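Local coordinates for DNA ligase (PDB 3GDE), which probably seals nicks in double-stranded DNA during replication, recombination and repair, consuming ATP and using magnesium as cofactor, at residues F339-Y344 / K416-V421; G347-L352 / R358-S363; D383-M388 / E398-K403; W251-S256 / K372-I377; S363-N366 / K370-L373. All coordinates share one frame; numbering follows the deposited sequence.

Interaction 1 (F339-Y344 / K416-V421). With PO4 (phosphate ion), chain C; PO4 (phosphate ion), chain B.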
# COMPACT_ATOMS: atom_id res chain seq x y z
N PHE A 339 -22.22 6.40 2.39
CA PHE A 339 -21.96 5.77 1.12
C PHE A 339 -22.25 6.72 -0.04
O PHE A 339 -23.21 7.49 0.02
CB PHE A 339 -22.74 4.46 1.00
CG PHE A 339 -22.31 3.42 2.00
CD1 PHE A 339 -21.08 2.79 1.86
CD2 PHE A 339 -23.12 3.09 3.09
CE1 PHE A 339 -20.66 1.83 2.79
CE2 PHE A 339 -22.71 2.13 4.03
CZ PHE A 339 -21.48 1.50 3.87
N PHE A 340 -21.39 6.68 -1.05
CA PHE A 340 -21.49 7.57 -2.21
C PHE A 340 -21.43 6.85 -3.56
O PHE A 340 -21.68 7.46 -4.59
CB PHE A 340 -20.45 8.69 -2.16
CG PHE A 340 -19.01 8.22 -2.07
CD1 PHE A 340 -18.31 7.83 -3.22
CD2 PHE A 340 -18.34 8.21 -0.85
CE1 PHE A 340 -16.98 7.41 -3.15
CE2 PHE A 340 -17.00 7.78 -0.77
CZ PHE A 340 -16.32 7.38 -1.93
N ASP A 341 -21.09 5.57 -3.55
CA ASP A 341 -21.07 4.78 -4.78
C ASP A 341 -21.27 3.28 -4.57
O ASP A 341 -21.19 2.77 -3.45
CB ASP A 341 -19.78 5.05 -5.58
CG ASP A 341 -20.05 5.22 -7.06
OD1 ASP A 341 -20.97 4.55 -7.59
OD2 ASP A 341 -19.36 6.03 -7.69
N ILE A 342 -21.53 2.59 -5.67
CA ILE A 342 -21.81 1.16 -5.68
C ILE A 342 -21.13 0.55 -6.92
O ILE A 342 -21.22 1.10 -8.02
CB ILE A 342 -23.35 0.89 -5.64
CG1 ILE A 342 -23.67 -0.61 -5.67
CG2 ILE A 342 -24.09 1.70 -6.75
CD1 ILE A 342 -25.12 -0.93 -5.33
N LEU A 343 -20.41 -0.55 -6.72
CA LEU A 343 -19.58 -1.13 -7.78
C LEU A 343 -20.17 -2.47 -8.22
O LEU A 343 -19.93 -2.95 -9.32
CB LEU A 343 -18.13 -1.34 -7.33
CG LEU A 343 -17.37 -0.42 -6.36
CD1 LEU A 343 -15.86 -0.60 -6.54
CD2 LEU A 343 -17.73 1.05 -6.46
N TYR A 344 -20.95 -3.05 -7.32
CA TYR A 344 -21.52 -4.36 -7.51
C TYR A 344 -22.91 -4.38 -6.94
O TYR A 344 -23.14 -3.98 -5.80
CB TYR A 344 -20.64 -5.39 -6.82
CG TYR A 344 -20.99 -6.82 -7.14
CD1 TYR A 344 -22.00 -7.49 -6.44
CD2 TYR A 344 -20.29 -7.52 -8.14
CE1 TYR A 344 -22.32 -8.82 -6.72
CE2 TYR A 344 -20.60 -8.86 -8.42
CZ TYR A 344 -21.61 -9.50 -7.71
OH TYR A 344 -21.93 -10.80 -7.98
N LYS A 416 -9.89 13.27 -14.37
CA LYS A 416 -10.65 14.49 -14.12
C LYS A 416 -12.16 14.28 -13.94
O LYS A 416 -12.90 15.25 -13.74
CB LYS A 416 -10.38 15.51 -15.24
CG LYS A 416 -8.94 16.01 -15.27
CD LYS A 416 -8.78 17.23 -16.18
CE LYS A 416 -7.30 17.50 -16.49
NZ LYS A 416 -7.12 18.34 -17.72
N ASN A 417 -12.63 13.03 -13.99
CA ASN A 417 -14.07 12.75 -13.83
C ASN A 417 -14.59 13.01 -12.41
O ASN A 417 -15.78 13.27 -12.21
CB ASN A 417 -14.40 11.33 -14.28
CG ASN A 417 -14.53 11.20 -15.79
OD1 ASN A 417 -14.55 10.08 -16.33
ND2 ASN A 417 -14.64 12.33 -16.49
N TRP A 418 -13.70 12.91 -11.44
CA TRP A 418 -13.98 13.29 -10.06
C TRP A 418 -12.94 14.33 -9.71
O TRP A 418 -11.74 14.16 -10.03
CB TRP A 418 -13.81 12.10 -9.11
CG TRP A 418 -14.84 10.99 -9.20
CD1 TRP A 418 -15.77 10.79 -10.19
CD2 TRP A 418 -14.99 9.90 -8.28
NE1 TRP A 418 -16.50 9.66 -9.92
CE2 TRP A 418 -16.05 9.09 -8.75
CE3 TRP A 418 -14.34 9.54 -7.08
CZ2 TRP A 418 -16.48 7.94 -8.08
CZ3 TRP A 418 -14.78 8.40 -6.41
CH2 TRP A 418 -15.83 7.62 -6.91
N LEU A 419 -13.38 15.40 -9.06
CA LEU A 419 -12.47 16.43 -8.56
C LEU A 419 -12.78 16.75 -7.10
O LEU A 419 -13.95 16.88 -6.73
CB LEU A 419 -12.57 17.69 -9.43
CG LEU A 419 -12.29 17.57 -10.93
CD1 LEU A 419 -12.85 18.78 -11.65
CD2 LEU A 419 -10.80 17.42 -11.25
N LYS A 420 -11.74 16.84 -6.28
CA LYS A 420 -11.91 17.34 -4.92
C LYS A 420 -11.59 18.82 -4.86
O LYS A 420 -10.56 19.27 -5.36
CB LYS A 420 -11.11 16.53 -3.87
CG LYS A 420 -9.88 15.79 -4.36
CD LYS A 420 -9.14 15.05 -3.23
CE LYS A 420 -8.54 13.75 -3.76
NZ LYS A 420 -7.41 13.21 -2.94
N VAL A 421 -12.49 19.58 -4.26
CA VAL A 421 -12.21 20.98 -3.95
C VAL A 421 -12.40 21.19 -2.45
O VAL A 421 -13.50 21.06 -1.91
CB VAL A 421 -13.05 21.98 -4.80
CG1 VAL A 421 -14.46 21.51 -4.95
CG2 VAL A 421 -12.99 23.39 -4.21
P PO4 C . -7.24 13.72 0.65
O1 PO4 C . -8.24 14.01 1.74
O2 PO4 C . -7.25 14.78 -0.42
O3 PO4 C . -5.87 13.62 1.27
O4 PO4 C . -7.61 12.42 0.00
P PO4 B . -6.38 10.00 -2.16
O1 PO4 B . -7.32 9.02 -1.48
O2 PO4 B . -7.16 10.69 -3.25
O3 PO4 B . -5.88 11.03 -1.18
O4 PO4 B . -5.22 9.24 -2.75
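Phe340 and Asp341 reach the six-membered ring of Trp418 from two positions in the adenylation domain, where they form a classic beta bulge facing Asp299. The bulge lets both consecutive side chains point toward the loop leading into strand 419-422. Phe340 turns its CG between the backbone N and the carbonyl carbon (chi1 57°), which brings CE1 to 3.9 Å from Trp418 CH2; that carbon lies at the edge of the phenyl ring, near its plane. Asp341 OD2 meets the indole edge, 3.5 Å from Trp418 CZ2, with carboxylate and indole only 21° from coplanar. The other carboxylate oxygen has two partners: Asp341 OD1 accepts Ile342 N at 2.8 Å through its anti lone pair and forms a salt bridge with Arg357. Replacing Asp341 by alanine would probably leave Arg357 and Ile342 N without this acceptor and open a gap beside the indole edge. Trp418 also has a cation-pi partner in Lys403. Phe340 and Lys420 are predicted ATP-binding residues, and two phosphate ions, probably from the crystallisation liquor, gather at the lysine. Lys420 NZ donates to O2 of the chain B phosphate at 2.6 Å and to O2 of the chain C phosphate at 3.0 Å.

Interaction 2 (G347-L352 / R358-S363)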
# COMPACT_ATOMS: atom_id res chain seq x y z
N GLY A 347 -23.88 -8.45 -9.60
CA GLY A 347 -23.12 -8.28 -10.83
C GLY A 347 -22.46 -6.92 -10.86
O GLY A 347 -22.95 -5.96 -10.23
N GLU A 348 -21.34 -6.83 -11.58
CA GLU A 348 -20.65 -5.57 -11.83
C GLU A 348 -21.63 -4.51 -12.30
O GLU A 348 -22.57 -4.83 -13.05
CB GLU A 348 -19.62 -5.75 -12.94
CG GLU A 348 -18.35 -6.44 -12.51
CD GLU A 348 -17.27 -6.36 -13.58
OE1 GLU A 348 -17.56 -5.98 -14.73
OE2 GLU A 348 -16.11 -6.68 -13.26
N CYS A 349 -21.42 -3.27 -11.87
CA CYS A 349 -22.24 -2.14 -12.32
C CYS A 349 -21.40 -0.86 -12.45
O CYS A 349 -21.94 0.25 -12.58
CB CYS A 349 -23.46 -1.94 -11.41
SG CYS A 349 -23.12 -1.39 -9.72
N ILE A 350 -20.08 -1.04 -12.45
CA ILE A 350 -19.12 0.04 -12.65
C ILE A 350 -19.15 0.66 -14.05
O ILE A 350 -18.70 1.79 -14.22
CB ILE A 350 -17.67 -0.39 -12.31
CG1 ILE A 350 -17.25 -1.65 -13.09
CG2 ILE A 350 -17.51 -0.61 -10.81
CD1 ILE A 350 -15.73 -1.79 -13.29
N ASP A 351 -19.68 -0.07 -15.03
CA ASP A 351 -19.77 0.44 -16.41
C ASP A 351 -20.92 1.42 -16.64
O ASP A 351 -20.94 2.12 -17.65
CB ASP A 351 -19.82 -0.70 -17.44
CG ASP A 351 -18.49 -1.45 -17.57
OD1 ASP A 351 -17.45 -0.96 -17.10
OD2 ASP A 351 -18.50 -2.55 -18.16
N LEU A 352 -21.89 1.45 -15.72
CA LEU A 352 -22.88 2.54 -15.67
C LEU A 352 -22.03 3.81 -15.47
O LEU A 352 -21.03 3.77 -14.75
CB LEU A 352 -23.95 2.27 -14.62
CG LEU A 352 -24.62 0.88 -14.69
CD1 LEU A 352 -25.71 0.70 -13.62
CD2 LEU A 352 -25.18 0.55 -16.08
N ARG A 358 -26.01 5.81 -8.85
CA ARG A 358 -26.65 6.53 -7.74
C ARG A 358 -28.04 5.95 -7.41
O ARG A 358 -28.34 5.68 -6.24
CB ARG A 358 -26.71 8.04 -8.06
CG ARG A 358 -27.42 8.89 -7.01
CD ARG A 358 -26.57 9.10 -5.77
NE ARG A 358 -27.40 9.42 -4.61
CZ ARG A 358 -26.94 9.81 -3.42
NH1 ARG A 358 -25.63 9.94 -3.21
NH2 ARG A 358 -27.79 10.07 -2.43
N LYS A 359 -28.86 5.74 -8.43
CA LYS A 359 -30.16 5.10 -8.26
C LYS A 359 -30.04 3.73 -7.58
O LYS A 359 -30.76 3.44 -6.62
CB LYS A 359 -30.89 4.99 -9.60
CG LYS A 359 -31.50 6.30 -10.06
CD LYS A 359 -31.83 6.25 -11.54
CE LYS A 359 -32.18 7.65 -12.07
NZ LYS A 359 -31.95 7.74 -13.55
N LEU A 360 -29.12 2.91 -8.09
CA LEU A 360 -28.79 1.62 -7.49
C LEU A 360 -28.38 1.75 -6.04
O LEU A 360 -28.79 0.95 -5.21
CB LEU A 360 -27.68 0.91 -8.27
CG LEU A 360 -28.01 0.28 -9.62
CD1 LEU A 360 -26.81 -0.51 -10.13
CD2 LEU A 360 -29.27 -0.61 -9.54
N LEU A 361 -27.54 2.74 -5.74
CA LEU A 361 -27.11 2.99 -4.37
C LEU A 361 -28.28 3.36 -3.46
O LEU A 361 -28.39 2.86 -2.34
CB LEU A 361 -26.04 4.09 -4.34
CG LEU A 361 -25.54 4.52 -2.96
CD1 LEU A 361 -24.69 3.43 -2.30
CD2 LEU A 361 -24.78 5.83 -3.04
N GLU A 362 -29.15 4.25 -3.94
CA GLU A 362 -30.28 4.73 -3.14
C GLU A 362 -31.22 3.61 -2.71
O GLU A 362 -31.60 3.53 -1.54
CB GLU A 362 -31.04 5.83 -3.89
CG GLU A 362 -30.29 7.16 -3.97
CD GLU A 362 -30.93 8.16 -4.91
OE1 GLU A 362 -30.29 9.19 -5.22
OE2 GLU A 362 -32.08 7.93 -5.35
N SER A 363 -31.55 2.71 -3.63
CA SER A 363 -32.44 1.60 -3.30
C SER A 363 -31.75 0.46 -2.52
O SER A 363 -32.42 -0.45 -2.04
CB SER A 363 -33.16 1.07 -4.55
OG SER A 363 -32.35 0.18 -5.28
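One methyl group, CD1 of Leu360, meets both Cys349 and Leu352 of the preceding loop. It lies 3.8 Å from Cys349 SG and 3.9 Å from Leu352 CD1, and the two leucine side chains run at about a right angle to each other, meeting through their CD1 methyls. Cys349 places its sulfur between its own backbone N and carbonyl carbon (chi1 68°), and its CB also approaches the Leu360 methyl. All three side chains point toward the opposing segment, and the groups that touch are methyls and a thiol sulfur, an apolar contact; Leu360 extends the patch onto Ile342 of strand 335-342. The loop takes its shape from a type I turn running from Cys349 to Leu352, closed by a weak bond of 3.4 Å from Leu352 N to Cys349 O. Cys349 N is probably bonded to Leu343 O, tying the turn to the chain just before it. On another face of the helix, Arg358 holds Glu362 one turn on: NE reaches OE1 at 3.0 Å, nearly straight at 171° and in the guanidinium plane. Arg358 NH1 also probably bonds Ala374 O, so the arginine links helix and strand 371-379. The whole is a loop with a beta turn folded back on the helix that follows it, helix 354-364 of the adenylation domain, away from the predicted nucleotide-binding residues.

Interaction 3 (D383-M388 / E398-K403)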
# COMPACT_ATOMS: atom_id res chain seq x y z
N ASP A 383 -23.11 29.01 -7.68
CA ASP A 383 -23.64 29.47 -6.40
C ASP A 383 -24.22 28.34 -5.56
O ASP A 383 -24.11 28.35 -4.33
CB ASP A 383 -24.71 30.56 -6.60
CG ASP A 383 -24.11 31.89 -7.06
OD1 ASP A 383 -24.90 32.83 -7.31
OD2 ASP A 383 -22.88 32.00 -7.17
N GLU A 384 -24.85 27.38 -6.24
CA GLU A 384 -25.39 26.20 -5.57
C GLU A 384 -24.29 25.30 -4.98
O GLU A 384 -24.40 24.84 -3.85
CB GLU A 384 -26.31 25.39 -6.50
CG GLU A 384 -27.76 25.87 -6.52
CD GLU A 384 -28.73 24.78 -6.96
OE1 GLU A 384 -28.30 23.79 -7.59
OE2 GLU A 384 -29.95 24.92 -6.67
N VAL A 385 -23.23 25.08 -5.76
CA VAL A 385 -22.10 24.28 -5.29
C VAL A 385 -21.29 24.98 -4.20
O VAL A 385 -20.80 24.32 -3.28
CB VAL A 385 -21.23 23.69 -6.46
CG1 VAL A 385 -21.14 24.64 -7.63
CG2 VAL A 385 -19.83 23.26 -5.99
N ARG A 386 -21.19 26.31 -4.26
CA ARG A 386 -20.58 27.08 -3.16
C ARG A 386 -21.39 27.01 -1.85
O ARG A 386 -20.82 27.01 -0.76
CB ARG A 386 -20.31 28.53 -3.57
CG ARG A 386 -19.48 29.30 -2.53
CD ARG A 386 -18.74 30.48 -3.13
NE ARG A 386 -17.38 30.14 -3.55
CZ ARG A 386 -16.91 30.22 -4.80
NH1 ARG A 386 -17.70 30.63 -5.80
NH2 ARG A 386 -15.66 29.89 -5.05
N LYS A 387 -22.71 26.92 -1.97
CA LYS A 387 -23.58 26.77 -0.81
C LYS A 387 -23.36 25.42 -0.11
O LYS A 387 -23.39 25.34 1.12
CB LYS A 387 -25.05 26.92 -1.21
CG LYS A 387 -26.03 27.01 -0.05
CD LYS A 387 -27.32 27.74 -0.44
CE LYS A 387 -28.39 26.78 -0.96
NZ LYS A 387 -28.99 25.96 0.13
N MET A 388 -23.17 24.37 -0.91
CA MET A 388 -22.88 23.03 -0.38
C MET A 388 -21.50 23.00 0.25
O MET A 388 -21.33 22.49 1.35
CB MET A 388 -22.98 21.98 -1.49
CG MET A 388 -23.44 20.64 -0.96
SD MET A 388 -23.29 19.30 -2.14
CE MET A 388 -24.51 18.17 -1.49
N GLU A 398 -14.58 18.99 4.78
CA GLU A 398 -13.42 19.56 4.06
C GLU A 398 -13.74 20.40 2.84
O GLU A 398 -12.93 21.25 2.44
CB GLU A 398 -12.44 18.45 3.67
CG GLU A 398 -11.93 17.62 4.84
CD GLU A 398 -10.84 16.64 4.44
OE1 GLU A 398 -10.19 16.09 5.35
OE2 GLU A 398 -10.62 16.42 3.22
N GLY A 399 -14.90 20.16 2.24
CA GLY A 399 -15.28 20.79 0.98
C GLY A 399 -16.24 19.92 0.19
O GLY A 399 -17.13 19.28 0.77
N VAL A 400 -16.05 19.87 -1.12
CA VAL A 400 -16.96 19.13 -1.99
C VAL A 400 -16.26 18.23 -2.99
O VAL A 400 -15.15 18.52 -3.45
CB VAL A 400 -17.96 20.05 -2.75
CG1 VAL A 400 -19.03 20.62 -1.81
CG2 VAL A 400 -17.22 21.16 -3.49
N MET A 401 -16.92 17.12 -3.32
CA MET A 401 -16.54 16.31 -4.46
C MET A 401 -17.41 16.74 -5.62
O MET A 401 -18.62 16.93 -5.46
CB MET A 401 -16.73 14.81 -4.17
CG MET A 401 -15.90 14.27 -3.01
SD MET A 401 -14.13 14.39 -3.31
CE MET A 401 -13.94 13.29 -4.71
N ILE A 402 -16.80 16.92 -6.78
CA ILE A 402 -17.51 17.31 -8.00
C ILE A 402 -17.28 16.26 -9.08
O ILE A 402 -16.16 16.07 -9.55
CB ILE A 402 -17.07 18.71 -8.50
CG1 ILE A 402 -17.44 19.77 -7.45
CG2 ILE A 402 -17.72 19.02 -9.86
CD1 ILE A 402 -16.79 21.11 -7.65
N LYS A 403 -18.36 15.61 -9.50
CA LYS A 403 -18.27 14.43 -10.37
C LYS A 403 -19.13 14.53 -11.63
O LYS A 403 -20.22 15.08 -11.59
CB LYS A 403 -18.66 13.17 -9.58
CG LYS A 403 -17.94 13.01 -8.24
CD LYS A 403 -18.50 11.86 -7.45
CE LYS A 403 -17.58 11.50 -6.29
NZ LYS A 403 -18.15 10.39 -5.48
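Ile402 N probably donates to Leu419 O, a backbone hydrogen bond that fixes strand 399-403 beside strand 419-422, while the Ile402 side chain joins Val400 in meeting helix 382-394. The helix runs over the strand at 132° between their directions, with the axes 8.5 Å apart at closest approach. Val385 sends CG2 between the two strand residues: it is 4.1 Å from Ile402 CD1 and 4.2 Å from Val400 CG2, crossing each side chain at about a right angle. The Ile402 chain is extended at chi2 (166°), which carries CD1 nearer the helix than the direction of its CB would suggest. Val400 uses its two branches differently. CG2 meets Val385, whereas Val400 CG1 sits 4.0 Å from Met388 C and close to Met388 CB. Around this patch, Val385 also touches Leu237 and Val241 of helix 237-243, and Met388 continues onto Val249. The polar end of Lys403 looks elsewhere, pairing with Glu250. All four residues in the contact are buried and apolar, which implies that helix and strand are held by hydrophobic packing, while hydrogen bonding is left to the neighbouring strands.

Interaction 4 (W251-S256 / K372-I377). With PO4 (phosphate ion), chain C.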
# COMPACT_ATOMS: atom_id res chain seq x y z
N TRP A 251 -20.57 16.24 -0.53
CA TRP A 251 -19.63 16.66 0.49
C TRP A 251 -18.35 15.84 0.37
O TRP A 251 -18.40 14.66 0.03
CB TRP A 251 -20.23 16.46 1.89
CG TRP A 251 -21.24 17.50 2.30
CD1 TRP A 251 -21.86 18.42 1.49
CD2 TRP A 251 -21.76 17.72 3.62
NE1 TRP A 251 -22.72 19.20 2.24
CE2 TRP A 251 -22.68 18.78 3.54
CE3 TRP A 251 -21.53 17.10 4.87
CZ2 TRP A 251 -23.37 19.26 4.66
CZ3 TRP A 251 -22.22 17.57 5.97
CH2 TRP A 251 -23.13 18.64 5.86
N LYS A 252 -17.20 16.47 0.61
CA LYS A 252 -16.00 15.73 0.94
C LYS A 252 -15.82 15.66 2.45
O LYS A 252 -15.52 16.67 3.10
CB LYS A 252 -14.75 16.33 0.31
CG LYS A 252 -13.56 15.41 0.51
CD LYS A 252 -12.34 15.88 -0.23
CE LYS A 252 -11.33 14.76 -0.33
NZ LYS A 252 -10.86 14.31 1.00
N PHE A 253 -15.99 14.45 2.99
CA PHE A 253 -15.93 14.20 4.43
C PHE A 253 -14.52 14.14 5.03
O PHE A 253 -13.57 13.68 4.40
CB PHE A 253 -16.68 12.90 4.77
CG PHE A 253 -18.12 12.91 4.36
CD1 PHE A 253 -19.09 13.47 5.20
CD2 PHE A 253 -18.52 12.37 3.14
CE1 PHE A 253 -20.44 13.48 4.82
CE2 PHE A 253 -19.86 12.38 2.74
CZ PHE A 253 -20.82 12.94 3.58
N ASP A 254 -14.39 14.62 6.26
CA ASP A 254 -13.21 14.36 7.06
C ASP A 254 -13.39 12.97 7.66
O ASP A 254 -14.00 12.81 8.73
CB ASP A 254 -13.04 15.42 8.16
CG ASP A 254 -11.79 15.21 9.00
OD1 ASP A 254 -11.10 14.17 8.84
OD2 ASP A 254 -11.47 16.08 9.84
N GLY A 255 -12.88 11.97 6.95
CA GLY A 255 -12.98 10.58 7.40
C GLY A 255 -12.05 9.66 6.63
O GLY A 255 -11.11 10.12 5.98
N SER A 256 -12.31 8.35 6.73
CA SER A 256 -11.51 7.36 6.02
C SER A 256 -12.35 6.61 5.00
O SER A 256 -13.38 6.05 5.33
CB SER A 256 -10.86 6.38 6.99
OG SER A 256 -10.10 7.08 7.95
N LYS A 372 -25.58 6.27 6.34
CA LYS A 372 -26.18 7.33 5.55
C LYS A 372 -25.77 7.26 4.09
O LYS A 372 -24.76 6.64 3.75
CB LYS A 372 -25.79 8.70 6.11
CG LYS A 372 -25.73 8.78 7.63
CD LYS A 372 -27.11 8.93 8.24
CE LYS A 372 -27.51 10.39 8.37
NZ LYS A 372 -28.53 10.55 9.45
N LEU A 373 -26.57 7.88 3.23
CA LEU A 373 -26.17 8.23 1.88
C LEU A 373 -25.55 9.61 1.86
O LEU A 373 -26.02 10.52 2.55
CB LEU A 373 -27.37 8.21 0.94
CG LEU A 373 -27.55 7.06 -0.06
CD1 LEU A 373 -26.82 5.81 0.38
CD2 LEU A 373 -29.04 6.78 -0.28
N ALA A 374 -24.50 9.77 1.06
CA ALA A 374 -23.98 11.10 0.76
C ALA A 374 -25.09 11.91 0.09
O ALA A 374 -25.75 11.43 -0.84
CB ALA A 374 -22.76 11.01 -0.16
N LYS A 375 -25.32 13.11 0.60
CA LYS A 375 -26.21 14.03 -0.05
C LYS A 375 -25.58 14.40 -1.39
O LYS A 375 -24.39 14.73 -1.47
CB LYS A 375 -26.46 15.26 0.84
CG LYS A 375 -27.34 16.35 0.24
CD LYS A 375 -27.59 17.49 1.24
CE LYS A 375 -28.39 18.63 0.63
NZ LYS A 375 -29.74 18.18 0.16
N GLN A 376 -26.36 14.31 -2.44
CA GLN A 376 -25.89 14.69 -3.75
C GLN A 376 -26.83 15.70 -4.37
O GLN A 376 -28.04 15.58 -4.27
CB GLN A 376 -25.76 13.45 -4.63
CG GLN A 376 -25.02 13.69 -5.92
CD GLN A 376 -25.07 12.49 -6.83
OE1 GLN A 376 -24.11 11.73 -6.92
NE2 GLN A 376 -26.21 12.28 -7.48
N ILE A 377 -26.25 16.71 -5.01
CA ILE A 377 -27.00 17.61 -5.87
C ILE A 377 -26.46 17.52 -7.29
O ILE A 377 -25.32 17.09 -7.49
CB ILE A 377 -26.98 19.08 -5.36
CG1 ILE A 377 -25.54 19.60 -5.23
CG2 ILE A 377 -27.76 19.21 -4.05
CD1 ILE A 377 -25.38 21.10 -5.40
P PO4 C . -7.24 13.72 0.65
O1 PO4 C . -8.24 14.01 1.74
O2 PO4 C . -7.25 14.78 -0.42
O3 PO4 C . -5.87 13.62 1.27
O4 PO4 C . -7.61 12.42 0.00
O HOH W 1 -22.64 14.65 0.35
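Trp251 and Lys375 are joined by a water-mediated link in which water 1 accepts from Trp251 N at 2.8 Å and donates to Lys375 O at 2.5 Å, a short distance whose exact length is uncertain at this resolution. The two backbone atoms are themselves 4.2 Å apart, so the water bridges a place where the antiparallel strands 247-252 and 371-379 separate. Apolar contact comes from Phe253, whose CE2 is 4.3 Å from Ala374 CB; the methyl stands at the ring edge, near its plane. A face of the same ring lies against Trp251 CB, 4.0 Å above the plane and offset toward the rim. The charged interactions belong to Lys252, predicted to form the N6-AMP-lysine intermediate. With CG opposite the backbone N (chi1 -171°) and the far end bent at chi4 (-62°), its amine reaches the chain C phosphate, which Lys420 shares: NZ donates to O1 at 2.7 Å. Glu398 OE2 forms a salt bridge with the same NZ. A methionine at Lys252 would probably leave both the phosphate and the Glu398 carboxylate without this amine partner. Among its neighbours, the segment 251-256 pairs through Lys252 with strand 399-403, Trp251 packs on Met388 and Ala392 of helix 382-394, and Gln376 faces helix 354-364 at Leu354.

Interaction 5 (S363-N366 / K370-L373)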
# COMPACT_ATOMS: atom_id res chain seq x y z
N SER A 363 -31.55 2.71 -3.63
CA SER A 363 -32.44 1.60 -3.30
C SER A 363 -31.75 0.46 -2.52
O SER A 363 -32.42 -0.45 -2.04
CB SER A 363 -33.16 1.07 -4.55
OG SER A 363 -32.35 0.18 -5.28
N ALA A 364 -30.42 0.53 -2.38
CA ALA A 364 -29.64 -0.52 -1.73
C ALA A 364 -29.41 -0.25 -0.25
O ALA A 364 -29.27 -1.18 0.55
CB ALA A 364 -28.32 -0.72 -2.43
N VAL A 365 -29.37 1.02 0.12
CA VAL A 365 -29.24 1.37 1.53
C VAL A 365 -30.51 2.00 2.09
O VAL A 365 -31.16 2.83 1.45
CB VAL A 365 -27.92 2.16 1.86
CG1 VAL A 365 -27.16 2.54 0.61
CG2 VAL A 365 -28.18 3.37 2.77
N ASN A 366 -30.87 1.53 3.27
CA ASN A 366 -31.96 2.07 4.05
C ASN A 366 -31.31 2.87 5.18
O ASN A 366 -30.73 2.30 6.11
CB ASN A 366 -32.83 0.92 4.58
CG ASN A 366 -33.63 1.31 5.81
OD1 ASN A 366 -34.66 1.98 5.70
ND2 ASN A 366 -33.16 0.88 6.98
N LYS A 370 -26.63 5.34 11.89
CA LYS A 370 -25.22 5.01 11.69
C LYS A 370 -24.83 4.74 10.22
O LYS A 370 -23.64 4.65 9.92
CB LYS A 370 -24.80 3.84 12.58
CG LYS A 370 -24.82 4.15 14.08
CD LYS A 370 -23.86 3.23 14.84
CE LYS A 370 -24.11 3.29 16.34
NZ LYS A 370 -23.19 2.40 17.11
N ILE A 371 -25.82 4.62 9.34
CA ILE A 371 -25.58 4.40 7.90
C ILE A 371 -26.33 5.44 7.07
O ILE A 371 -27.56 5.48 7.08
CB ILE A 371 -26.00 2.95 7.43
CG1 ILE A 371 -25.24 1.84 8.18
CG2 ILE A 371 -25.89 2.80 5.90
CD1 ILE A 371 -23.71 1.86 8.03
N LYS A 372 -25.58 6.27 6.34
CA LYS A 372 -26.18 7.33 5.55
C LYS A 372 -25.77 7.26 4.09
O LYS A 372 -24.76 6.64 3.75
CB LYS A 372 -25.79 8.70 6.11
CG LYS A 372 -25.73 8.78 7.63
CD LYS A 372 -27.11 8.93 8.24
CE LYS A 372 -27.51 10.39 8.37
NZ LYS A 372 -28.53 10.55 9.45
N LEU A 373 -26.57 7.88 3.23
CA LEU A 373 -26.17 8.23 1.88
C LEU A 373 -25.55 9.61 1.86
O LEU A 373 -26.02 10.52 2.55
CB LEU A 373 -27.37 8.21 0.94
CG LEU A 373 -27.55 7.06 -0.06
CD1 LEU A 373 -26.82 5.81 0.38
CD2 LEU A 373 -29.04 6.78 -0.28
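Val365 packs against Ile371 and Leu373 where the chain leaves helix 354-364 and turns back into strand 371-379, a helix-loop-strand connection of the adenylation domain. In the first shell, one valine methyl touches both partners. Val365 CG2 lies 3.9 Å from Ile371 CG2, and the two side chains meet at a slant. Leu373 slides past the valine in the opposite direction, bringing CD1 3.7 Å from Val365 CG2. The model also puts Val365 CG1 only 3.3 Å from Leu373 CD1; with the valine nearly eclipsed (chi1 7°), this very short separation is doubtful in detail. Ile371 holds CG1 beside its backbone N (chi1 -60°), leaving CG2 opposite that nitrogen and facing the valine, while CD1 leads elsewhere. Further out, the backbone positions these side chains. Lys372 is bonded to Ala337 and Phe339 of strand 335-342, which sets the two strands side by side, and Leu373 N has a weak bond to Glu367. Ile371 leans on Glu287 and Ser291 of helix 282-291, while Ala364 and Asn366 bond through their backbones to Lys293 and Ser291. The patch continues to neighbouring elements: Ile371 CG2 packs on Phe339 CE2, and Leu373 CD1 on Leu361 CG.

Following the chain, residues 251-256 open the long loop of interaction 4, and 339-344 then open that of interaction 1. Interaction 2 closes first, a short return of the 347-352 loop onto helix 354-364. From Ser363, which they share, interaction 5 carries the same helix round into strand 371-379; Lys372 and Leu373 are common to interactions 5 and 4, so both close there. Interaction 3 follows in series, from helix 382-394 to strand 399-403, and interaction 1 closes last at 416-421. Interactions 1 and 4 therefore cross; 2, 3 and 5 lie within the span of 1, and 2 within that of 4. Together they join strands of the adenylation domain to helices 354-364 and 382-394.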